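Local coordinates for protein TSSL1 (Pseudomonas aeruginosa, PDB 4B62) that probably binds peptidoglycan through this OmpA-like domain, fastening the type VI secretion system to the cell wall, at residues A26-V31 and D57-L62; E46-A49 and S54-D57; A113-G116 and R120-A123; A133-A136 and G140-R143. All coordinates share one frame; numbering follows the deposited sequence.

Contact 1 (A26-V31 and D57-L62)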
ATOM      1  N   ALA A  26      15.373   4.150  -4.673  1.00 19.36           N
ATOM      2  CA  ALA A  26      15.143   3.063  -5.636  1.00 17.44           C
ATOM      3  C   ALA A  26      13.786   3.158  -6.353  1.00 16.40           C
ATOM      4  O   ALA A  26      13.513   2.377  -7.266  1.00 19.62           O
ATOM      5  CB  ALA A  26      15.238   1.725  -4.931  1.00 20.40           C
ATOM      6  N   GLN A  27      12.946   4.098  -5.919  1.00 16.53           N
ATOM      7  CA  GLN A  27      11.611   4.326  -6.467  1.00 16.26           C
ATOM      8  C   GLN A  27      10.664   3.138  -6.221  1.00 14.75           C
ATOM      9  O   GLN A  27       9.707   2.935  -6.976  1.00 18.07           O
ATOM     10  CB  GLN A  27      11.661   4.776  -7.934  1.00 18.99           C
ATOM     11  CG  GLN A  27      12.348   6.127  -8.112  1.00 23.36           C
ATOM     12  CD  GLN A  27      12.175   6.693  -9.507  1.00 37.04           C
ATOM     13  OE1 GLN A  27      12.658   6.116 -10.470  1.00 35.87           O
ATOM     14  NE2 GLN A  27      11.492   7.836  -9.623  1.00 51.39           N
ATOM     15  N   ARG A  28      10.937   2.380  -5.151  0.53 12.95           N
ATOM     16  CA  ARG A  28      10.032   1.320  -4.689  0.53 12.81           C
ATOM     17  C   ARG A  28       8.816   1.882  -3.953  0.53 11.61           C
ATOM     18  O   ARG A  28       7.764   1.248  -3.925  0.53 12.21           O
ATOM     19  CB  ARG A  28      10.757   0.333  -3.769  0.53 14.92           C
ATOM     20  CG  ARG A  28      11.896  -0.428  -4.436  0.53 17.05           C
ATOM     21  CD  ARG A  28      12.117  -1.791  -3.791  0.53 16.89           C
ATOM     22  NE  ARG A  28      10.999  -2.683  -4.085  0.53 15.58           N
ATOM     23  CZ  ARG A  28      10.826  -3.904  -3.588  0.53 12.29           C
ATOM     24  NH1 ARG A  28      11.713  -4.467  -2.729  0.53  9.19           N
ATOM     25  NH2 ARG A  28       9.739  -4.557  -3.966  0.53 10.18           N
ATOM     26  N   VAL A  29       8.986   3.032  -3.308  1.00 11.38           N
ATOM     27  CA  VAL A  29       7.878   3.734  -2.659  1.00 11.68           C
ATOM     28  C   VAL A  29       8.024   5.218  -2.902  1.00 12.13           C
ATOM     29  O   VAL A  29       9.099   5.697  -3.271  1.00 13.30           O
ATOM     30  CB  VAL A  29       7.825   3.494  -1.125  1.00 12.33           C
ATOM     31  CG1 VAL A  29       7.916   2.014  -0.795  1.00 13.05           C
ATOM     32  CG2 VAL A  29       8.908   4.273  -0.388  1.00 13.83           C
ATOM     33  N   ALA A  30       6.923   5.931  -2.679  1.00 11.86           N
ATOM     34  CA  ALA A  30       6.954   7.379  -2.556  1.00 11.97           C
ATOM     35  C   ALA A  30       6.283   7.756  -1.244  1.00 12.20           C
ATOM     36  O   ALA A  30       5.335   7.104  -0.819  1.00 13.38           O
ATOM     37  CB  ALA A  30       6.269   8.041  -3.741  1.00 13.70           C
ATOM     38  N   VAL A  31       6.789   8.796  -0.600  1.00 12.75           N
ATOM     39  CA  VAL A  31       6.306   9.179   0.721  1.00 13.81           C
ATOM     40  C   VAL A  31       5.970  10.660   0.726  1.00 15.43           C
ATOM     41  O   VAL A  31       6.794  11.495   0.352  1.00 16.89           O
ATOM     42  CB  VAL A  31       7.344   8.884   1.819  1.00 15.70           C
ATOM     43  CG1 VAL A  31       6.821   9.285   3.198  1.00 18.16           C
ATOM     44  CG2 VAL A  31       7.729   7.414   1.811  1.00 15.31           C
ATOM     45  N   ASP A  57       7.106 -13.609  -1.323  1.00 11.91           N
ATOM     46  CA  ASP A  57       8.109 -13.765  -0.279  1.00 13.07           C
ATOM     47  C   ASP A  57       9.259 -12.787  -0.485  1.00 11.15           C
ATOM     48  O   ASP A  57       9.736 -12.156   0.453  1.00 13.05           O
ATOM     49  CB  ASP A  57       8.689 -15.174  -0.278  1.00 14.91           C
ATOM     50  CG  ASP A  57       7.778 -16.202   0.344  1.00 16.11           C
ATOM     51  OD1 ASP A  57       6.565 -15.993   0.483  1.00 18.48           O
ATOM     52  OD2 ASP A  57       8.305 -17.260   0.705  1.00 21.04           O
ATOM     53  N   GLU A  58       9.691 -12.654  -1.736  1.00 10.62           N
ATOM     54  CA  GLU A  58      10.862 -11.838  -2.062  1.00 12.27           C
ATOM     55  C   GLU A  58      10.677 -10.340  -1.785  1.00 11.38           C
ATOM     56  O   GLU A  58      11.668  -9.606  -1.642  1.00 12.79           O
ATOM     57  CB  GLU A  58      11.311 -12.066  -3.511  1.00 12.95           C
ATOM     58  CG  GLU A  58      10.263 -11.829  -4.594  1.00 12.41           C
ATOM     59  CD  GLU A  58       9.498 -13.084  -5.004  1.00 11.87           C
ATOM     60  OE1 GLU A  58       9.115 -13.886  -4.115  1.00 13.24           O
ATOM     61  OE2 GLU A  58       9.266 -13.243  -6.225  1.00 14.41           O
ATOM     62  N   PHE A  59       9.416  -9.904  -1.685  1.00 11.35           N
ATOM     63  CA  PHE A  59       9.081  -8.486  -1.475  1.00 11.76           C
ATOM     64  C   PHE A  59       8.549  -8.182  -0.087  1.00 11.36           C
ATOM     65  O   PHE A  59       8.314  -7.020   0.255  1.00 12.31           O
ATOM     66  CB  PHE A  59       8.108  -8.001  -2.546  1.00 12.54           C
ATOM     67  CG  PHE A  59       8.609  -8.206  -3.952  1.00 11.75           C
ATOM     68  CD1 PHE A  59       9.975  -8.120  -4.246  1.00 12.22           C
ATOM     69  CD2 PHE A  59       7.736  -8.508  -4.968  1.00 12.18           C
ATOM     70  CE1 PHE A  59      10.447  -8.316  -5.527  1.00 13.08           C
ATOM     71  CE2 PHE A  59       8.205  -8.709  -6.254  1.00 14.93           C
ATOM     72  CZ  PHE A  59       9.557  -8.616  -6.525  1.00 14.03           C
ATOM     73  N   GLN A  60       8.377  -9.214   0.730  1.00 11.11           N
ATOM     74  CA  GLN A  60       8.036  -9.002   2.129  1.00 12.28           C
ATOM     75  C   GLN A  60       8.987  -8.072   2.882  1.00 11.41           C
ATOM     76  O   GLN A  60       8.532  -7.318   3.738  1.00 12.88           O
ATOM     77  CB  GLN A  60       7.821 -10.325   2.844  1.00 13.42           C
ATOM     78  CG  GLN A  60       6.504 -10.920   2.399  1.00 15.63           C
ATOM     79  CD  GLN A  60       6.163 -12.225   3.047  1.00 19.06           C
ATOM     80  OE1 GLN A  60       6.704 -12.576   4.082  1.00 23.41           O
ATOM     81  NE2 GLN A  60       5.239 -12.954   2.435  1.00 21.74           N
ATOM     82  N   PRO A  61      10.293  -8.089   2.555  1.00 11.29           N
ATOM     83  CA  PRO A  61      11.156  -7.166   3.290  1.00 12.07           C
ATOM     84  C   PRO A  61      10.780  -5.686   3.107  1.00 11.81           C
ATOM     85  O   PRO A  61      11.010  -4.890   4.002  1.00 12.17           O
ATOM     86  CB  PRO A  61      12.535  -7.472   2.735  1.00 13.17           C
ATOM     87  CG  PRO A  61      12.466  -8.916   2.344  1.00 12.88           C
ATOM     88  CD  PRO A  61      11.080  -9.057   1.766  1.00 11.74           C
ATOM     89  N   LEU A  62      10.190  -5.326   1.965  1.00 11.26           N
ATOM     90  CA  LEU A  62       9.725  -3.951   1.776  1.00 11.32           C
ATOM     91  C   LEU A  62       8.667  -3.597   2.822  1.00 11.33           C
ATOM     92  O   LEU A  62       8.742  -2.543   3.473  1.00 12.59           O
ATOM     93  CB  LEU A  62       9.192  -3.741   0.359  1.00 11.61           C
ATOM     94  CG  LEU A  62       8.512  -2.397   0.065  1.00 12.15           C
ATOM     95  CD1 LEU A  62       9.450  -1.229   0.363  1.00 13.76           C
ATOM     96  CD2 LEU A  62       8.027  -2.339  -1.380  1.00 12.91           C
TER
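Arg28, in one of two modelled conformers, reaches across to meet Phe59 and Leu62, while Val29 meets Leu62 alone. The amino group at its end does most of the touching: Arg28 NH2 lies 3.6 Å from Phe59 CD1 and 3.8 Å from Leu62 CD2. The guanidinium and the phenyl ring are turned 74° apart, an oblique meeting, not a parallel stack. Leu62 approaches differently, placing CD2 3.7 Å above one guanidinium face, offset toward its rim. Its other methyl serves the valine, with Leu62 CD1 3.8 Å from Val29 CG1, and this apolar pair forms the buried part of the contact. Leu62 can serve both neighbours because CG stands opposite the backbone N (chi1 173°), which sends its forked end out from the first turn of helix 60-72 with one prong for each.

Further out, Ile42 of strand 37-43 touches both Val29 and Leu62, and Asp23 of helix 21-25 packs on Arg28. The polar end of Arg28 is engaged by Glu46, whose OE1 forms a salt bridge with NE. Glu58 CG lies over the centre of one face of the Phe59 ring, 3.6 Å above it. The contact thus joins the entry into edge strand 30-33 to the start of helix 60-72 in the OmpA-like domain. Arginine suits this partly exposed place: its flat cation can lie against apolar groups and still offer NE to an acid, so the Glu46 carboxylate would probably balance the charge set against Phe59 and Leu62.

Contact 2 (E46-A49 and S54-D57). With PO4 (phosphate ion), chain C.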
ATOM      1  N   GLU A  46       5.291  -3.768  -6.823  1.00  9.82           N
ATOM      2  CA  GLU A  46       6.368  -3.890  -5.837  1.00  9.35           C
ATOM      3  C   GLU A  46       6.088  -4.926  -4.754  1.00  8.84           C
ATOM      4  O   GLU A  46       6.994  -5.225  -3.980  1.00 10.38           O
ATOM      5  CB  GLU A  46       6.666  -2.540  -5.171  1.00 10.37           C
ATOM      6  CG  GLU A  46       7.073  -1.437  -6.135  1.00 12.20           C
ATOM      7  CD  GLU A  46       8.360  -1.703  -6.886  1.00 12.11           C
ATOM      8  OE1 GLU A  46       9.147  -2.575  -6.458  1.00 12.86           O
ATOM      9  OE2 GLU A  46       8.569  -1.019  -7.909  1.00 16.94           O
ATOM     10  N   LEU A  47       4.851  -5.439  -4.697  1.00  8.95           N
ATOM     11  CA  LEU A  47       4.402  -6.327  -3.619  1.00  9.63           C
ATOM     12  C   LEU A  47       3.820  -7.646  -4.082  1.00  9.55           C
ATOM     13  O   LEU A  47       4.073  -8.675  -3.459  1.00 11.42           O
ATOM     14  CB  LEU A  47       3.354  -5.606  -2.773  1.00 10.07           C
ATOM     15  CG  LEU A  47       3.901  -4.429  -1.963  1.00 10.94           C
ATOM     16  CD1 LEU A  47       2.726  -3.655  -1.386  1.00 12.79           C
ATOM     17  CD2 LEU A  47       4.871  -4.847  -0.863  1.00 10.79           C
ATOM     18  N   PHE A  48       3.012  -7.600  -5.143  1.00  9.87           N
ATOM     19  CA  PHE A  48       2.136  -8.699  -5.523  1.00 10.56           C
ATOM     20  C   PHE A  48       2.448  -9.163  -6.941  1.00 11.66           C
ATOM     21  O   PHE A  48       2.756  -8.349  -7.813  1.00 12.17           O
ATOM     22  CB  PHE A  48       0.661  -8.249  -5.549  1.00 11.71           C
ATOM     23  CG  PHE A  48       0.199  -7.477  -4.332  1.00 11.08           C
ATOM     24  CD1 PHE A  48      -0.042  -8.107  -3.130  1.00 13.16           C
ATOM     25  CD2 PHE A  48       0.004  -6.097  -4.409  1.00 11.09           C
ATOM     26  CE1 PHE A  48      -0.458  -7.389  -2.031  1.00 12.99           C
ATOM     27  CE2 PHE A  48      -0.411  -5.387  -3.307  1.00 11.21           C
ATOM     28  CZ  PHE A  48      -0.642  -6.038  -2.123  1.00 12.60           C
ATOM     29  N   ALA A  49       2.290 -10.461  -7.193  1.00 13.93           N
ATOM     30  CA  ALA A  49       2.252 -10.936  -8.575  1.00 14.77           C
ATOM     31  C   ALA A  49       0.995 -10.381  -9.247  1.00 15.22           C
ATOM     32  O   ALA A  49       0.018  -9.975  -8.577  1.00 14.17           O
ATOM     33  CB  ALA A  49       2.261 -12.455  -8.633  1.00 15.84           C
ATOM     34  N   SER A  54      -1.443 -11.769  -2.618  1.00 13.09           N
ATOM     35  CA  SER A  54      -0.408 -12.270  -1.725  0.53 13.56           C
ATOM     36  C   SER A  54       0.880 -11.482  -1.937  1.00 12.29           C
ATOM     37  O   SER A  54       1.299 -11.257  -3.066  1.00 14.94           O
ATOM     38  CB  SER A  54      -0.141 -13.755  -1.971  0.53 16.35           C
ATOM     39  OG  SER A  54      -1.264 -14.545  -1.623  0.53 20.44           O
ATOM     40  N   VAL A  55       1.498 -11.049  -0.847  1.00 11.38           N
ATOM     41  CA  VAL A  55       2.774 -10.356  -0.941  1.00 11.18           C
ATOM     42  C   VAL A  55       3.839 -11.416  -1.184  1.00 11.80           C
ATOM     43  O   VAL A  55       4.036 -12.307  -0.370  1.00 14.11           O
ATOM     44  CB  VAL A  55       3.119  -9.495   0.283  1.00 11.67           C
ATOM     45  CG1 VAL A  55       4.464  -8.797   0.108  1.00 13.08           C
ATOM     46  CG2 VAL A  55       2.023  -8.471   0.535  1.00 12.16           C
ATOM     47  N   ARG A  56       4.528 -11.297  -2.311  1.00 10.87           N
ATOM     48  CA  ARG A  56       5.539 -12.291  -2.694  1.00  9.87           C
ATOM     49  C   ARG A  56       6.604 -12.396  -1.605  1.00 10.47           C
ATOM     50  O   ARG A  56       6.980 -11.387  -1.033  1.00 11.10           O
ATOM     51  CB  ARG A  56       6.194 -11.924  -4.032  1.00 11.27           C
ATOM     52  CG  ARG A  56       5.223 -11.480  -5.113  1.00 13.01           C
ATOM     53  CD  ARG A  56       5.800 -11.647  -6.501  1.00 14.02           C
ATOM     54  NE  ARG A  56       5.694 -13.018  -6.981  1.00 14.09           N
ATOM     55  CZ  ARG A  56       6.200 -13.446  -8.137  1.00 14.02           C
ATOM     56  NH1 ARG A  56       6.888 -12.635  -8.921  1.00 14.69           N
ATOM     57  NH2 ARG A  56       6.039 -14.702  -8.496  1.00 15.27           N
ATOM     58  N   ASP A  57       7.106 -13.609  -1.323  1.00 11.91           N
ATOM     59  CA  ASP A  57       8.109 -13.765  -0.279  1.00 13.07           C
ATOM     60  C   ASP A  57       9.259 -12.787  -0.485  1.00 11.15           C
ATOM     61  O   ASP A  57       9.736 -12.156   0.453  1.00 13.05           O
ATOM     62  CB  ASP A  57       8.689 -15.174  -0.278  1.00 14.91           C
ATOM     63  CG  ASP A  57       7.778 -16.202   0.344  1.00 16.11           C
ATOM     64  OD1 ASP A  57       6.565 -15.993   0.483  1.00 18.48           O
ATOM     65  OD2 ASP A  57       8.305 -17.260   0.705  1.00 21.04           O
TER
HETATM   66  P   PO4 C1448      -3.280 -15.143  -4.269  0.57 20.16           P
HETATM   67  O1  PO4 C1448      -1.802 -15.178  -4.556  0.57 26.08           O
HETATM   68  O2  PO4 C1448      -4.017 -15.581  -5.495  0.57 26.74           O
HETATM   69  O3  PO4 C1448      -3.620 -16.094  -3.152  0.57 24.62           O
HETATM   70  O4  PO4 C1448      -3.755 -13.772  -3.880  0.57 15.87           O
HETATM   71  O   HOH W   1       1.629 -12.526  -5.372  1.00 18.51           O
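The backbones of Leu47 and Arg56 are joined by a hydrogen bond, Arg56 N to Leu47 O at 2.9 Å, with 159° at the hydrogen and 172° at the carbonyl oxygen. That same oxygen receives a CA-H contact from Val55, whose CA lies 3.3 Å away. Two residues along each segment, a water bridges the backbones, accepting from Ala49 N at 2.8 Å and donating to Ser54 O at 2.7 Å.

Phe48 brings its ring edge to the opposite backbone: Ser54 O lies near the ring plane, 3.4 Å from Phe48 CD1. Its CE1 touches Val55 CG2 at 3.7 Å as the two side chains cross obliquely, while Leu47 CB covers the centre of one ring face. Beta-branched Val55 runs its other methyl, CG1, alongside Leu47 CD2. Arg56 lies over Ala49, which sets CB 3.8 Å above one guanidinium face; a bend at chi3 (81°) folds the arginine back to that position. Alanine is small enough to fit beneath the flat group.

Beyond these, Phe48 packs on Arg103 and Val107 of helix 96-115, and Val55 on Leu63 and Leu110, so the folded-back loop between strand 37-43 and helix 60-72 sits on both helices. A phosphate, probably from the crystallisation liquor, is bound by Ser52 OG, Ala53 N and Tyr93 OH, with a weak bond from one Ser54 conformer. The buried apolar side chains, the single direct backbone bond and the water link would hold the loop in shape, and its hydroxyls and N-H groups offer an anion a ready site at the surface.

Contact 3 (A113-G116 and R120-A123)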
ATOM      1  N   ALA A 113       0.144  -7.939  12.105  1.00 13.80           N
ATOM      2  CA  ALA A 113       0.757  -9.123  12.718  1.00 14.70           C
ATOM      3  C   ALA A 113       2.207  -8.857  13.140  1.00 14.69           C
ATOM      4  O   ALA A 113       2.653  -9.322  14.191  1.00 18.39           O
ATOM      5  CB  ALA A 113       0.679 -10.313  11.784  1.00 14.73           C
ATOM      6  N   THR A 114       2.935  -8.097  12.331  1.00 12.92           N
ATOM      7  CA  THR A 114       4.338  -7.798  12.604  1.00 15.60           C
ATOM      8  C   THR A 114       4.504  -6.779  13.725  1.00 16.79           C
ATOM      9  O   THR A 114       5.348  -6.949  14.595  1.00 18.87           O
ATOM     10  CB  THR A 114       5.046  -7.367  11.312  1.00 16.63           C
ATOM     11  OG1 THR A 114       5.107  -8.508  10.461  1.00 19.14           O
ATOM     12  CG2 THR A 114       6.458  -6.835  11.562  1.00 20.27           C
ATOM     13  N   THR A 115       3.694  -5.722  13.721  1.00 16.03           N
ATOM     14  CA  THR A 115       3.747  -4.752  14.821  1.00 17.09           C
ATOM     15  C   THR A 115       3.141  -5.298  16.115  1.00 16.09           C
ATOM     16  O   THR A 115       3.489  -4.842  17.208  1.00 20.76           O
ATOM     17  CB  THR A 115       3.013  -3.453  14.467  1.00 17.29           C
ATOM     18  OG1 THR A 115       1.631  -3.739  14.230  1.00 16.00           O
ATOM     19  CG2 THR A 115       3.643  -2.781  13.255  1.00 17.09           C
ATOM     20  N   GLY A 116       2.230  -6.256  15.991  1.00 16.46           N
ATOM     21  CA  GLY A 116       1.453  -6.740  17.129  1.00 17.80           C
ATOM     22  C   GLY A 116       0.408  -5.773  17.656  1.00 17.97           C
ATOM     23  O   GLY A 116      -0.095  -5.963  18.749  1.00 22.26           O
ATOM     24  N   ARG A 120      -5.046  -1.351  15.023  1.00 11.51           N
ATOM     25  CA  ARG A 120      -4.314  -0.194  14.520  1.00 10.35           C
ATOM     26  C   ARG A 120      -4.430  -0.008  13.018  1.00 10.57           C
ATOM     27  O   ARG A 120      -4.277   1.104  12.540  1.00 12.02           O
ATOM     28  CB  ARG A 120      -2.846  -0.327  14.902  1.00 11.21           C
ATOM     29  CG  ARG A 120      -1.946   0.786  14.422  1.00 11.65           C
ATOM     30  CD  ARG A 120      -0.546   0.662  14.987  1.00 12.64           C
ATOM     31  NE  ARG A 120       0.253   1.783  14.535  1.00 13.21           N
ATOM     32  CZ  ARG A 120       1.580   1.841  14.518  1.00 15.54           C
ATOM     33  NH1 ARG A 120       2.318   0.826  14.966  1.00 15.58           N
ATOM     34  NH2 ARG A 120       2.165   2.930  14.044  1.00 17.92           N
ATOM     35  N   PHE A 121      -4.658  -1.098  12.285  1.00 12.32           N
ATOM     36  CA  PHE A 121      -4.672  -1.077  10.817  1.00 12.18           C
ATOM     37  C   PHE A 121      -6.043  -1.420  10.299  1.00 13.53           C
ATOM     38  O   PHE A 121      -6.628  -2.427  10.712  1.00 16.28           O
ATOM     39  CB  PHE A 121      -3.677  -2.111  10.256  1.00 12.72           C
ATOM     40  CG  PHE A 121      -2.269  -1.839  10.644  1.00 12.89           C
ATOM     41  CD1 PHE A 121      -1.796  -2.256  11.878  1.00 13.85           C
ATOM     42  CD2 PHE A 121      -1.428  -1.125   9.817  1.00 13.10           C
ATOM     43  CE1 PHE A 121      -0.512  -1.952  12.277  1.00 14.54           C
ATOM     44  CE2 PHE A 121      -0.137  -0.827  10.208  1.00 14.20           C
ATOM     45  CZ  PHE A 121       0.323  -1.249  11.437  1.00 14.28           C
ATOM     46  N   THR A 122      -6.559  -0.598   9.399  1.00 12.85           N
ATOM     47  CA  THR A 122      -7.750  -0.957   8.668  1.00 13.51           C
ATOM     48  C   THR A 122      -7.491  -0.767   7.198  1.00 10.73           C
ATOM     49  O   THR A 122      -6.524  -0.088   6.800  1.00 12.05           O
ATOM     50  CB  THR A 122      -8.977  -0.150   9.096  1.00 15.22           C
ATOM     51  OG1 THR A 122      -8.775   1.229   8.778  1.00 15.82           O
ATOM     52  CG2 THR A 122      -9.227  -0.302  10.591  1.00 18.32           C
ATOM     53  N   ALA A 123      -8.358  -1.375   6.405  1.00 10.35           N
ATOM     54  CA  ALA A 123      -8.199  -1.433   4.962  1.00  9.43           C
ATOM     55  C   ALA A 123      -9.486  -1.169   4.213  1.00 10.21           C
ATOM     56  O   ALA A 123     -10.566  -1.523   4.676  1.00 12.19           O
ATOM     57  CB  ALA A 123      -7.673  -2.799   4.551  1.00 12.05           C
TER
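A surface contact inside a beta-alpha-beta unit, this packs Thr115 at the end of helix 96-115 against Phe121 and Arg120 where strand 121-125 begins. The closest approach is Thr115 OG1 to Phe121 CE1, 3.4 Å, an oblique meeting of hydroxyl and ring. The methyl adds weaker packing, with Thr115 CG2 4.1 Å from Phe121 CZ and 4.2 Å from Arg120 NH1.

The hydroxyl's polar partners belong to the helix end. Thr115 OG1 lies between its N and carbonyl carbon (chi1 62°), where it bonds Leu111 O and Asp117 N. A beta-branched threonine suits the place, turning a polar prong to the helix terminus and a methyl to its neighbours. Gly116 leaves the helix with positive phi, which glycine readily adopts. Phe121 rests on Ala108, Leu111, Val77 and Leu70, between the sheet and helices 96-115 and 60-72. Arg120 extends fully to bond the carbonyls of Gly75 and Leu70 through NE and NH2, and its NH1 forms a salt bridge with Asp117.

The hydroxyl therefore has backbone partners and need not draw on the ring, while Asp117 probably balances the charge of an arginine whose N-H groups tie the turn to helix 60-72 and the loop that follows it.

Contact 4 (A133-A136 and G140-R143)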
ATOM      1  N   ALA A 133      -3.066   8.482 -12.164  1.00  9.53           N
ATOM      2  CA  ALA A 133      -2.472   8.482 -13.483  1.00  9.45           C
ATOM      3  C   ALA A 133      -3.529   8.117 -14.500  1.00  9.05           C
ATOM      4  O   ALA A 133      -4.610   7.638 -14.165  1.00 10.55           O
ATOM      5  CB  ALA A 133      -1.361   7.440 -13.520  1.00 10.07           C
ATOM      6  N   THR A 134      -3.213   8.321 -15.768  1.00  9.97           N
ATOM      7  CA  THR A 134      -4.043   7.753 -16.831  1.00 10.16           C
ATOM      8  C   THR A 134      -4.057   6.224 -16.808  1.00  9.94           C
ATOM      9  O   THR A 134      -3.053   5.595 -16.461  1.00 11.94           O
ATOM     10  CB  THR A 134      -3.592   8.231 -18.224  1.00 11.65           C
ATOM     11  OG1 THR A 134      -4.490   7.748 -19.225  1.00 11.71           O
ATOM     12  CG2 THR A 134      -2.168   7.782 -18.551  1.00 13.68           C
ATOM     13  N   ASN A 135      -5.197   5.651 -17.185  1.00 10.09           N
ATOM     14  CA  ASN A 135      -5.285   4.229 -17.492  1.00 10.20           C
ATOM     15  C   ASN A 135      -5.058   3.929 -18.978  1.00 10.56           C
ATOM     16  O   ASN A 135      -5.178   2.770 -19.402  1.00 12.30           O
ATOM     17  CB  ASN A 135      -6.618   3.649 -17.027  1.00 11.21           C
ATOM     18  CG  ASN A 135      -6.670   3.461 -15.525  1.00 11.21           C
ATOM     19  OD1 ASN A 135      -5.819   2.794 -14.955  1.00 12.40           O
ATOM     20  ND2 ASN A 135      -7.674   4.047 -14.875  1.00 12.69           N
ATOM     21  N   ALA A 136      -4.715   4.953 -19.759  1.00 11.23           N
ATOM     22  CA  ALA A 136      -4.578   4.804 -21.196  1.00 11.42           C
ATOM     23  C   ALA A 136      -3.191   4.364 -21.646  1.00 13.21           C
ATOM     24  O   ALA A 136      -2.937   4.299 -22.843  1.00 19.84           O
ATOM     25  CB  ALA A 136      -4.962   6.098 -21.896  1.00 13.49           C
ATOM     26  N   GLY A 140       0.847   4.005 -16.887  1.00  9.67           N
ATOM     27  CA  GLY A 140      -0.148   4.676 -16.070  1.00  9.58           C
ATOM     28  C   GLY A 140      -0.975   3.690 -15.277  1.00  8.49           C
ATOM     29  O   GLY A 140      -1.219   3.894 -14.085  1.00  9.59           O
ATOM     30  N   ARG A 141      -1.393   2.605 -15.923  1.00  9.07           N
ATOM     31  CA  ARG A 141      -2.129   1.579 -15.197  1.00  8.93           C
ATOM     32  C   ARG A 141      -1.315   1.022 -14.029  1.00  8.14           C
ATOM     33  O   ARG A 141      -1.859   0.760 -12.953  1.00  9.06           O
ATOM     34  CB  ARG A 141      -2.597   0.472 -16.154  1.00  8.54           C
ATOM     35  CG  ARG A 141      -3.655   0.963 -17.138  1.00  9.62           C
ATOM     36  CD  ARG A 141      -4.245  -0.147 -17.962  1.00 10.58           C
ATOM     37  NE  ARG A 141      -3.317  -0.780 -18.896  1.00 11.61           N
ATOM     38  CZ  ARG A 141      -3.092  -0.379 -20.146  1.00 13.71           C
ATOM     39  NH1 ARG A 141      -3.690   0.704 -20.638  1.00 15.07           N
ATOM     40  NH2 ARG A 141      -2.261  -1.082 -20.923  1.00 15.12           N
ATOM     41  N   ALA A 142      -0.010   0.816 -14.253  1.00  9.06           N
ATOM     42  CA  ALA A 142       0.861   0.299 -13.213  1.00  9.46           C
ATOM     43  C   ALA A 142       0.997   1.263 -12.038  1.00  9.29           C
ATOM     44  O   ALA A 142       1.178   0.828 -10.914  1.00 11.31           O
ATOM     45  CB  ALA A 142       2.226  -0.061 -13.784  1.00 11.01           C
ATOM     46  N   ARG A 143       0.908   2.571 -12.295  1.00  9.29           N
ATOM     47  CA  ARG A 143       0.901   3.560 -11.207  1.00 10.20           C
ATOM     48  C   ARG A 143      -0.444   3.553 -10.447  1.00  9.69           C
ATOM     49  O   ARG A 143      -0.477   3.794  -9.232  1.00 11.73           O
ATOM     50  CB  ARG A 143       1.204   4.966 -11.732  1.00 11.84           C
ATOM     51  CG  ARG A 143       2.663   5.117 -12.092  1.00 14.53           C
ATOM     52  CD  ARG A 143       3.097   6.522 -12.397  1.00 19.34           C
ATOM     53  NE  ARG A 143       2.746   6.892 -13.756  1.00 19.70           N
ATOM     54  CZ  ARG A 143       2.088   8.000 -14.103  0.39 18.42           C
ATOM     55  NH1 ARG A 143       1.703   8.883 -13.186  0.86 23.03           N
ATOM     56  NH2 ARG A 143       1.814   8.232 -15.387  1.00 20.02           N
TER
HETATM   57  O   HOH W   2      -0.646   9.886 -16.055  1.00 14.48           O
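The backbones of Thr134 and Gly140 pass with CA atoms 5.0 Å apart, and Asn135 and Arg141 follow at 4.7 Å. Glycine suits the tight spot: with no side chain, Gly140 lets Thr134 O come within 3.1 Å of its CA in a bent CA-H contact. Thr134 also closes an ST turn, its OG1 accepting from Ala136 N at 2.9 Å. This is the loop leading into helix 138-144, which in this OmpA-like domain precedes the chain's last strand, 146-152.

Arg141 reaches back along the loop. Its NH1 gives a hydrogen bond to Asn135 O, 2.8 Å and 157° at the hydrogen; the oxygen lies in the guanidinium plane, though the donor is tilted 33° from the carbonyl plane. The arginine's stem rides over the asparagine, with Arg141 CG 3.6 Å from Asn135 OD1, which itself bonds Asn144 ND2. Asp84 packs against both side chains.

Arg143 lies on the far end of the loop, folded at chi3 (-81°) so that Ala133 CB sits 3.3 Å above one guanidinium face, near its rim. Glu139 pairs with its NH2 in a salt bridge, and a water accepts from that same NH2 and from Thr134 N, each at 3.0 Å.

In the fold
Contacts 1 and 2 are neighbours, their centres 10 Å apart, sharing Asp57 and joined by the salt bridge Arg28 NE to Glu46 OE1 (3.0 Å) and a probable hydrogen bond from Gln60 NE2 to Val55 O (3.1 Å). Contact 3 lies on the same sheet as contact 1, but their centres are 18 Å apart. Contacts 3 and 4 fall on opposite sides of the chain's centre, 29 Å between centres. Contact 4 comes within about 7 Å of contact 2, nearest atoms. Contact 2 meets Arg103 and contact 4 meets Asp84, residues that probably correspond to the arginine and aspartate that bind the peptidoglycan peptide in OmpA relatives; the phosphate sits at contact 2.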